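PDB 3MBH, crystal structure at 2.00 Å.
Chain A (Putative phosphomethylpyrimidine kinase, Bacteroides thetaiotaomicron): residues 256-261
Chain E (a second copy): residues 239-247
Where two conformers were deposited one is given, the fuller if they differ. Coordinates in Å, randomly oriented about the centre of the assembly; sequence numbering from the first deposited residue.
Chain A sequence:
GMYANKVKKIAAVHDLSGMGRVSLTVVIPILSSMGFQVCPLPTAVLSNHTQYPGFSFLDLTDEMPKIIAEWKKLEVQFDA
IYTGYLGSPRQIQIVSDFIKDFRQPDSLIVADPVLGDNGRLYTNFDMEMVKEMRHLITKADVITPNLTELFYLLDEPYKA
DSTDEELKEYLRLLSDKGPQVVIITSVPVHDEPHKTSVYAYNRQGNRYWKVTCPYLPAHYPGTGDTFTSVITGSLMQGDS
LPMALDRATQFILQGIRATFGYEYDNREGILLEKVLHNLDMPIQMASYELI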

# COMPACT_ATOMS: atom_id res chain seq x y z
N ILE A 256 -14.75 -10.92 11.42
CA ILE A 256 -16.09 -11.52 11.55
C ILE A 256 -16.91 -11.29 10.27
O ILE A 256 -17.48 -12.24 9.71
N ARG A 257 -16.95 -10.03 9.82
CA ARG A 257 -17.59 -9.58 8.56
C ARG A 257 -17.16 -10.38 7.31
O ARG A 257 -17.90 -10.46 6.34
N ALA A 258 -15.93 -10.89 7.34
CA ALA A 258 -15.36 -11.68 6.25
C ALA A 258 -15.99 -13.08 6.20
O ALA A 258 -15.97 -13.71 5.16
N THR A 259 -16.58 -13.57 7.29
CA THR A 259 -17.25 -14.89 7.30
C THR A 259 -18.70 -14.85 6.84
O THR A 259 -19.36 -15.90 6.78
N PHE A 260 -19.23 -13.68 6.52
CA PHE A 260 -20.64 -13.57 6.26
C PHE A 260 -21.03 -13.91 4.79
O PHE A 260 -20.32 -13.62 3.82
N GLY A 261 -22.21 -14.46 4.64
CA GLY A 261 -22.75 -14.63 3.29
C GLY A 261 -22.48 -15.99 2.68
O GLY A 261 -22.72 -16.22 1.51
N ASP E 239 -14.39 -11.70 -1.09
CA ASP E 239 -14.80 -10.73 -0.07
C ASP E 239 -16.27 -10.93 0.27
O ASP E 239 -17.10 -11.35 -0.57
N SER E 240 -16.62 -10.57 1.50
CA SER E 240 -18.04 -10.57 1.93
C SER E 240 -18.76 -9.38 1.31
O SER E 240 -18.14 -8.43 0.83
N LEU E 241 -20.09 -9.43 1.35
CA LEU E 241 -20.89 -8.31 0.85
C LEU E 241 -20.55 -6.92 1.50
O LEU E 241 -20.35 -5.95 0.79
N PRO E 242 -20.47 -6.82 2.84
CA PRO E 242 -20.13 -5.53 3.37
C PRO E 242 -18.74 -5.06 2.96
O PRO E 242 -18.55 -3.87 2.75
N MSE E 243 -17.77 -5.95 2.81
CA MSE E 243 -16.45 -5.54 2.32
C MSE E 243 -16.54 -5.09 0.85
O MSE E 243 -15.87 -4.12 0.45
N ALA E 244 -17.37 -5.76 0.05
CA ALA E 244 -17.57 -5.30 -1.31
C ALA E 244 -18.19 -3.89 -1.41
O ALA E 244 -17.70 -3.03 -2.18
N LEU E 245 -19.23 -3.64 -0.62
CA LEU E 245 -19.87 -2.32 -0.52
C LEU E 245 -18.86 -1.22 -0.13
O LEU E 245 -18.91 -0.11 -0.65
N ASP E 246 -18.02 -1.53 0.84
CA ASP E 246 -17.01 -0.59 1.35
C ASP E 246 -15.99 -0.27 0.22
O ASP E 246 -15.64 0.86 -0.00
N ARG E 247 -15.52 -1.31 -0.46
CA ARG E 247 -14.55 -1.10 -1.50
C ARG E 247 -15.13 -0.31 -2.64
O ARG E 247 -14.48 0.59 -3.13

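The contact buries 265 Å² summed over both sides, and three residues account for most of it: Arg A257 with 85 Å², and Ser E240 and Pro E242 with 55 Å² each. All three direct their CA-to-CB bonds toward the other stretch. The backbones come nearest at Ala A258 and Ser E240, whose CA atoms lie 5.2 Å apart, and Arg A257, just before this point, contacts chain E through both its carbonyl and its side chain.

The side chain of Arg A257, deposited in two conformers of which one is described here, leaves the helix with chi1 at -93°, between the standard wells. Chi2 is t (153°), chi3 p (88°) and chi4 92°. This path brings the guanidinium past Pro E242 to Asp E246, where Arg A257 NH1 donates to Asp E246 OD2 at 2.8 Å. The N-H...acceptor angle of 137° is bent, but the opposite charges make the pair a salt bridge. Asp E246 (chi1 m, -72°; chi2 -17°) places OD2 at the edge of the guanidinium, near its plane, as expected for an in-plane N-H donor. Pro E242, with a C-gamma endo pucker, instead places its CB over one face, 3.7 Å from Arg A257 NH1. Pro E242 CB thus sits over the flat cation, while the edge carries the carboxylate.

Ser E240 serves both its own helix and the partner chain. With chi1 p (67°), Ser E240 OG donates a weak hydrogen bond to Arg A257 O at 2.8 Å. As the N-cap residue it also accepts from Met E243 N, a selenomethionine, with 3.5 Å between that N and Ser E240 OG; the angle of 162° is favourable, but the long distance makes this capping bond weak too. Ser E240 OG also lies 4.1 Å from Ala A258 CA, a contact made with the backbone, since the CB of Ala A258 points away.

Phe A260 (chi1 m, -63°; chi2 -17°) points its CA-to-CB bond toward chain E, yet its closest contact is through the backbone: Phe A260 O lies 3.8 Å from Ser E240 CB, whereas the nearest side-chain approach, Phe A260 CD2 to Pro E242 CG, is 4.6 Å. A water bridges the stretches here, donating to Phe A260 O at 2.7 Å and accepting from Leu E241 N at 2.8 Å. It thereby satisfies an amide in the first turn of the helix, where no preceding helical carbonyl is available.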

# COMPACT_ATOMS: atom_id res chain seq x y z
CB ILE A 256 -16.80 -11.03 12.82
CG1 ILE A 256 -16.11 -11.64 14.07
CG2 ILE A 256 -18.36 -11.39 12.82
CD1 ILE A 256 -16.52 -10.99 15.43
CB ARG A 257 -17.26 -8.10 8.31
CG ARG A 257 -18.28 -7.10 8.85
CD ARG A 257 -17.66 -5.75 9.17
NE ARG A 257 -17.61 -4.82 8.04
CZ ARG A 257 -18.55 -3.93 7.76
NH1 ARG A 257 -18.40 -3.13 6.73
NH2 ARG A 257 -19.64 -3.84 8.49
CB ALA A 258 -13.78 -11.73 6.36
CB THR A 259 -17.27 -15.52 8.73
OG1 THR A 259 -18.22 -14.85 9.56
CG2 THR A 259 -15.91 -15.56 9.33
CB PHE A 260 -21.21 -12.17 6.52
CG PHE A 260 -21.14 -11.68 7.94
CD1 PHE A 260 -20.91 -12.52 9.05
CD2 PHE A 260 -21.44 -10.33 8.17
CE1 PHE A 260 -20.90 -12.02 10.29
CE2 PHE A 260 -21.46 -9.82 9.40
CZ PHE A 260 -21.18 -10.63 10.48
CB ASP E 239 -14.59 -9.33 -0.55
CG ASP E 239 -13.13 -9.00 -0.86
OD1 ASP E 239 -12.22 -9.75 -0.44
OD2 ASP E 239 -12.92 -7.95 -1.47
CB SER E 240 -18.11 -10.50 3.47
OG SER E 240 -17.62 -9.25 3.88
CB LEU E 241 -22.37 -8.62 0.90
CG LEU E 241 -23.35 -7.52 0.47
CD1 LEU E 241 -23.08 -7.05 -0.96
CD2 LEU E 241 -24.86 -7.99 0.72
CB PRO E 242 -20.26 -5.73 4.90
CG PRO E 242 -20.19 -7.20 5.11
CD PRO E 242 -20.79 -7.80 3.90
CB MSE E 243 -15.42 -6.65 2.47
CG MSE E 243 -14.09 -6.35 1.79
SE MSE E 243 -13.18 -4.81 2.66
CE MSE E 243 -11.26 -5.15 2.18
CB ALA E 244 -18.39 -6.34 -2.16
CB LEU E 245 -21.01 -2.35 0.51
CG LEU E 245 -22.19 -3.23 0.11
CD1 LEU E 245 -23.19 -3.20 1.23
CD2 LEU E 245 -22.89 -2.79 -1.27
CB ASP E 246 -16.24 -1.24 2.52
CG ASP E 246 -17.09 -1.37 3.82
OD1 ASP E 246 -18.13 -0.69 3.95
OD2 ASP E 246 -16.66 -2.08 4.77
CB ARG E 247 -14.01 -2.41 -2.05
CG ARG E 247 -13.20 -3.14 -1.00
CD ARG E 247 -12.68 -4.49 -1.55
NE ARG E 247 -11.53 -4.30 -2.44
CZ ARG E 247 -10.95 -5.28 -3.12
NH1 ARG E 247 -11.41 -6.55 -3.02
NH2 ARG E 247 -9.87 -5.01 -3.90
O HOH W 1 -21.49 -11.62 2.42